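Local coordinates for regulatory protein AsnC (Escherichia coli, PDB 2CG4) that activates transcription of asnA, regulates its own gene, represses gidA expression post-transcriptionally, and binds both DNA and asparagine, at residues 73-78 and 132-137; 69-74 and 108-113. The protein carries 1 engineered substitution. All blocks are in the same frame, centred on the assembly; numbering follows the deposited sequence.

How the contacts relate
Contacts 1 and 2 are successive pairings of the same strand, 68-76, with its two neighbours in the four-stranded antiparallel sheet of the ligand-binding domain. Gly-73 and Ile-74 belong to both: Gly-73 hydrogen-bonds to strand 133-147, whereas the Ile-74 backbone bonds toward the start of strand 107-113. The contacts lie about 13 Å apart between centres, and they meet directly where Thr-136 CB of contact 1 packs at 3.7 Å on Ile-72 CG2 of contact 2. Both reach bound asparagine, contact 1 through the Thr-136 hydroxyl and contact 2 through the Ile-72 side chain, which comes within about 4 Å of the ligand. Contact 2 also meets the fourth subunit on its Phe-71 and Phe-108 face.

Contact 1 of 2, residues 73-78 and 132-137; sequences GIILKS and EIQSTE. With ASN (asparagine), chain C.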
loop_
_atom_site.group_PDB
_atom_site.type_symbol
_atom_site.label_atom_id
_atom_site.label_comp_id
_atom_site.label_asym_id
_atom_site.label_seq_id
_atom_site.Cartn_x
_atom_site.Cartn_y
_atom_site.Cartn_z
ATOM N N GLY A 73 4.667 12.397 6.651
ATOM C CA GLY A 73 4.011 11.447 7.536
ATOM C C GLY A 73 5.082 10.753 8.349
ATOM O O GLY A 73 6.037 10.218 7.803
ATOM N N ILE A 74 4.952 10.782 9.661
ATOM C CA ILE A 74 5.937 10.132 10.517
ATOM C C ILE A 74 5.393 8.789 10.986
ATOM O O ILE A 74 4.272 8.712 11.475
ATOM C CB ILE A 74 6.315 11.017 11.711
ATOM C CG1 ILE A 74 7.250 12.143 11.253
ATOM C CG2 ILE A 74 6.972 10.193 12.814
ATOM C CD1 ILE A 74 6.573 13.463 11.134
ATOM N N ILE A 75 6.175 7.730 10.784
ATOM C CA ILE A 75 5.882 6.441 11.382
ATOM C C ILE A 75 6.835 6.146 12.552
ATOM O O ILE A 75 8.061 6.171 12.404
ATOM C CB ILE A 75 5.919 5.297 10.341
ATOM C CG1 ILE A 75 4.867 5.530 9.245
ATOM C CG2 ILE A 75 5.685 3.951 11.022
ATOM C CD1 ILE A 75 5.429 6.126 7.941
ATOM N N LEU A 76 6.249 5.874 13.710
ATOM C CA LEU A 76 6.991 5.678 14.940
ATOM C C LEU A 76 7.217 4.191 15.166
ATOM O O LEU A 76 6.502 3.359 14.598
ATOM C CB LEU A 76 6.197 6.244 16.117
ATOM C CG LEU A 76 5.932 7.745 16.140
ATOM C CD1 LEU A 76 5.104 8.086 17.344
ATOM C CD2 LEU A 76 7.230 8.519 16.132
ATOM N N LYS A 77 8.195 3.856 16.009
ATOM C CA LYS A 77 8.585 2.470 16.196
ATOM C C LYS A 77 7.516 1.781 16.998
ATOM O O LYS A 77 7.297 0.576 16.870
ATOM C CB LYS A 77 9.927 2.379 16.920
ATOM C CG LYS A 77 11.126 2.653 16.019
ATOM C CD LYS A 77 12.332 3.036 16.840
ATOM C CE LYS A 77 13.500 3.365 15.948
ATOM N NZ LYS A 77 14.659 3.870 16.743
ATOM N N SER A 78 6.847 2.571 17.826
ATOM C CA SER A 78 5.705 2.108 18.586
ATOM C C SER A 78 4.819 3.311 18.907
ATOM O O SER A 78 5.303 4.434 19.028
ATOM C CB SER A 78 6.179 1.394 19.861
ATOM O OG SER A 78 6.295 2.280 20.961
ATOM N N GLU A 132 12.589 8.014 18.398
ATOM C CA GLU A 132 11.299 7.306 18.272
ATOM C C GLU A 132 10.832 7.044 16.829
ATOM O O GLU A 132 9.833 6.359 16.612
ATOM C CB GLU A 132 10.183 8.083 18.988
ATOM C CG GLU A 132 10.340 8.201 20.504
ATOM C CD GLU A 132 11.072 9.464 20.919
ATOM O OE1 GLU A 132 10.931 9.887 22.090
ATOM O OE2 GLU A 132 11.788 10.038 20.075
ATOM N N ILE A 133 11.532 7.599 15.849
ATOM C CA ILE A 133 11.030 7.614 14.477
ATOM C C ILE A 133 11.610 6.438 13.695
ATOM O O ILE A 133 12.831 6.246 13.644
ATOM C CB ILE A 133 11.342 8.965 13.785
ATOM C CG1 ILE A 133 10.303 10.012 14.186
ATOM C CG2 ILE A 133 11.379 8.818 12.291
ATOM C CD1 ILE A 133 10.738 11.449 13.950
ATOM N N GLN A 134 10.732 5.635 13.105
ATOM C CA GLN A 134 11.175 4.495 12.315
ATOM C C GLN A 134 11.316 4.883 10.849
ATOM O O GLN A 134 12.329 4.578 10.217
ATOM C CB GLN A 134 10.239 3.289 12.489
ATOM C CG GLN A 134 9.647 2.773 11.195
ATOM C CD GLN A 134 9.275 1.304 11.251
ATOM O OE1 GLN A 134 9.833 0.494 10.501
ATOM N NE2 GLN A 134 8.320 0.947 12.124
ATOM N N SER A 135 10.309 5.568 10.313
ATOM C CA SER A 135 10.392 6.086 8.942
ATOM C C SER A 135 9.668 7.414 8.780
ATOM O O SER A 135 8.777 7.746 9.560
ATOM C CB SER A 135 9.856 5.063 7.941
ATOM O OG SER A 135 8.543 4.657 8.283
ATOM N N THR A 136 10.081 8.177 7.772
ATOM C CA THR A 136 9.299 9.297 7.280
ATOM C C THR A 136 8.842 9.058 5.843
ATOM O O THR A 136 9.446 8.280 5.117
ATOM C CB THR A 136 10.079 10.630 7.372
ATOM O OG1 THR A 136 11.398 10.484 6.819
ATOM C CG2 THR A 136 10.161 11.088 8.803
ATOM N N GLU A 137 7.766 9.715 5.441
ATOM C CA GLU A 137 7.366 9.775 4.022
ATOM C C GLU A 137 6.979 11.199 3.724
ATOM O O GLU A 137 5.983 11.684 4.255
ATOM C CB GLU A 137 6.161 8.891 3.761
ATOM C CG GLU A 137 6.485 7.444 3.482
ATOM C CD GLU A 137 5.247 6.566 3.519
ATOM O OE1 GLU A 137 5.257 5.573 4.279
ATOM O OE2 GLU A 137 4.267 6.876 2.796
HETATM N N ASN C . 11.519 8.252 2.543
HETATM C CA ASN C . 11.895 9.441 3.363
HETATM C C ASN C . 10.875 10.545 3.282
HETATM O O ASN C . 10.343 10.852 2.209
HETATM C CB ASN C . 13.258 9.973 2.959
HETATM C CG ASN C . 14.360 9.018 3.304
HETATM O OD1 ASN C . 14.526 8.636 4.464
HETATM N ND2 ASN C . 15.110 8.605 2.300
HETATM O OXT ASN C . 10.563 11.123 4.316
#
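A classic beta bulge interrupts the antiparallel pairing of strand 133-147, outermost in the sheet of this chain, with strand 68-76 in the ferredoxin-like ligand-binding domain. Just ahead of the strand, Glu-132 O accepts a hydrogen bond from Lys-77 N at 3.1 Å, in the carbonyl plane, while the glutamate carboxylate turns away to Ser-84 and Lys-88. Ile-133 keeps CG1 beside its backbone N, and this carbon crosses obliquely onto Ile-74 CG2 at 3.6 Å, with Leu-76 CD2 on it as well.

The bulge follows at Gln-134, whose psi of -47° departs from extended geometry. Gln-134 N reaches Ile-75 O at 2.8 Å, and Ser-135 N reaches the same Ile-75 O at 3.1 Å, so one carbonyl is gripped by two consecutive amides and the register shifts by one residue. Beyond CG the Gln-134 chain runs extended, and its CB lies against Lys-77 CG. Regular pairing resumes at Ser-135, whose O accepts a hydrogen bond from Ile-75 N at 2.9 Å. Its OG, set between its own N and C, rests 3.4 Å from Ile-75 CB.

Thr-136 lies side by side with Ile-74, on the face packed by helix 116-127. With chi1 at 49°, CG2 falls next to Ile-74 CG1, and OG1 donates to OXT of the bound asparagine at 2.7 Å. The ligand is also held by Thr-138 N of the same chain and by carbonyls of Thr-101, Gly-103, Tyr-105 and Ser-106 of the second subunit, placing this effector site between chains. At Glu-137 the pairing runs on toward Leu-139: its N donates to Gly-73 O, its OE2 is hydrogen-bonded to Tyr-105 OH of its own chain, and its O accepts a hydrogen bond from Gly-73 N at 2.8 Å, the donor 28° above the carbonyl plane.

Contact 2 of 2, residues 69-74 and 108-113; sequences GCFIGI and FIKVMC
This is a regular antiparallel pairing of the two inner strands, 68-76 and 107-113, at the centre of the four-stranded sheet in the ligand-binding domain. Two hydrogen-bonded pairs define it. Cys-70 N meets Val-111 O at 2.9 Å, nearly along the C=O axis, with a return bond from Val-111 N to Cys-70 O. Ile-72 N reaches Ile-109 O at 2.8 Å, and Ile-109 N reaches Ile-72 O at 2.9 Å, both in the carbonyl plane.

One face is aliphatic apart from Cys-70. Ile-72 CD1, at the end of an extended chain, closes on Val-111 CG1 at 3.4 Å, while Cys-70 SG touches the other branch, CG2. The end of Ile-109 comes in tip to tip with Ile-74, CD1 to CD1 at 3.5 Å, the two chains crossing at about a right angle.

The other face carries the two phenylalanines, with Lys-110 and Met-112. The rings of Phe-71 and Phe-108 are nearly parallel, their planes 3° apart, but displaced laterally, with little overlap. Their centroids are 5.2 Å apart. Closer contact comes from Phe-108 CZ against Phe-71 CB at 3.3 Å. Lys-110 CG sits over one face of the Phe-71 ring, 21° off its normal, in a CH-pi contact. The lysine amine continues to Tyr-99 OH of the fourth subunit, whose Tyr-99 and Phe-108 also meet Phe-71 edge-to-face.

The chemistry thus divides by face: Cys-70, Ile-72 and Val-111 pack on helix 116-127 of their own chain, whereas Phe-71, Phe-108, Lys-110 and Met-112 meet the fourth subunit.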
loop_
_atom_site.group_PDB
_atom_site.type_symbol
_atom_site.label_atom_id
_atom_site.label_comp_id
_atom_site.label_asym_id
_atom_site.label_seq_id
_atom_site.Cartn_x
_atom_site.Cartn_y
_atom_site.Cartn_z
ATOM N N GLY A 69 8.037 23.593 0.308
ATOM C CA GLY A 69 7.187 23.147 1.398
ATOM C C GLY A 69 6.857 21.683 1.233
ATOM O O GLY A 69 6.839 21.149 0.119
ATOM N N CYS A 70 6.594 21.014 2.340
ATOM C CA CYS A 70 6.196 19.626 2.252
ATOM C C CYS A 70 5.331 19.196 3.434
ATOM O O CYS A 70 5.299 19.860 4.465
ATOM C CB CYS A 70 7.425 18.744 2.092
ATOM S SG CYS A 70 8.571 18.851 3.443
ATOM N N PHE A 71 4.595 18.107 3.251
ATOM C CA PHE A 71 4.021 17.361 4.353
ATOM C C PHE A 71 4.850 16.109 4.542
ATOM O O PHE A 71 5.321 15.522 3.566
ATOM C CB PHE A 71 2.574 16.982 4.055
ATOM C CG PHE A 71 1.641 18.159 3.986
ATOM C CD1 PHE A 71 1.372 18.781 2.772
ATOM C CD2 PHE A 71 1.027 18.645 5.137
ATOM C CE1 PHE A 71 0.503 19.872 2.716
ATOM C CE2 PHE A 71 0.155 19.732 5.084
ATOM C CZ PHE A 71 -0.103 20.347 3.872
ATOM N N ILE A 72 5.049 15.722 5.799
ATOM C CA ILE A 72 5.753 14.501 6.131
ATOM C C ILE A 72 4.852 13.662 7.017
ATOM O O ILE A 72 4.294 14.161 7.992
ATOM C CB ILE A 72 7.091 14.822 6.831
ATOM C CG1 ILE A 72 7.802 15.945 6.063
ATOM C CG2 ILE A 72 7.978 13.590 6.936
ATOM C CD1 ILE A 72 9.148 16.273 6.568
ATOM N N GLY A 73 4.667 12.397 6.651
ATOM C CA GLY A 73 4.011 11.447 7.536
ATOM C C GLY A 73 5.082 10.753 8.349
ATOM O O GLY A 73 6.037 10.218 7.803
ATOM N N ILE A 74 4.952 10.782 9.661
ATOM C CA ILE A 74 5.937 10.132 10.517
ATOM C C ILE A 74 5.393 8.789 10.986
ATOM O O ILE A 74 4.272 8.712 11.475
ATOM C CB ILE A 74 6.315 11.017 11.711
ATOM C CG1 ILE A 74 7.250 12.143 11.253
ATOM C CG2 ILE A 74 6.972 10.193 12.814
ATOM C CD1 ILE A 74 6.573 13.463 11.134
ATOM N N PHE A 108 1.417 13.706 11.272
ATOM C CA PHE A 108 1.469 14.308 9.952
ATOM C C PHE A 108 1.849 15.781 10.149
ATOM O O PHE A 108 1.171 16.504 10.869
ATOM C CB PHE A 108 0.097 14.164 9.269
ATOM C CG PHE A 108 0.095 14.492 7.800
ATOM C CD1 PHE A 108 0.885 13.774 6.907
ATOM C CD2 PHE A 108 -0.720 15.499 7.304
ATOM C CE1 PHE A 108 0.883 14.064 5.547
ATOM C CE2 PHE A 108 -0.736 15.801 5.940
ATOM C CZ PHE A 108 0.073 15.079 5.063
ATOM N N ILE A 109 2.945 16.212 9.540
ATOM C CA ILE A 109 3.497 17.531 9.800
ATOM C C ILE A 109 3.731 18.257 8.492
ATOM O O ILE A 109 3.916 17.631 7.457
ATOM C CB ILE A 109 4.845 17.484 10.593
ATOM C CG1 ILE A 109 5.972 16.958 9.706
ATOM C CG2 ILE A 109 4.710 16.650 11.875
ATOM C CD1 ILE A 109 7.322 16.785 10.429
ATOM N N LYS A 110 3.703 19.585 8.554
ATOM C CA LYS A 110 4.212 20.428 7.481
ATOM C C LYS A 110 5.577 20.970 7.851
ATOM O O LYS A 110 5.760 21.474 8.959
ATOM C CB LYS A 110 3.269 21.592 7.236
ATOM C CG LYS A 110 3.137 21.969 5.797
ATOM C CD LYS A 110 2.524 23.339 5.677
ATOM C CE LYS A 110 2.059 23.617 4.248
ATOM N NZ LYS A 110 1.298 24.900 4.208
ATOM N N VAL A 111 6.543 20.849 6.940
ATOM C CA VAL A 111 7.768 21.614 7.074
ATOM C C VAL A 111 8.000 22.517 5.876
ATOM O O VAL A 111 7.734 22.143 4.737
ATOM C CB VAL A 111 9.001 20.731 7.424
ATOM C CG1 VAL A 111 8.560 19.346 7.851
ATOM C CG2 VAL A 111 10.005 20.681 6.289
ATOM N N MET A 112 8.465 23.728 6.169
ATOM C CA MET A 112 8.681 24.772 5.178
ATOM C C MET A 112 10.171 25.019 5.032
ATOM O O MET A 112 10.838 25.389 6.001
ATOM C CB MET A 112 8.000 26.056 5.638
ATOM C CG MET A 112 6.488 25.988 5.632
ATOM S SD MET A 112 5.850 25.759 3.968
ATOM C CE MET A 112 6.272 27.324 3.215
ATOM N N CYS A 113 10.696 24.796 3.833
ATOM C CA CYS A 113 12.141 24.886 3.598
ATOM C C CYS A 113 12.479 25.759 2.396
ATOM O O CYS A 113 11.644 25.985 1.525
ATOM C CB CYS A 113 12.739 23.491 3.421
ATOM S SG CYS A 113 13.081 22.652 4.976
#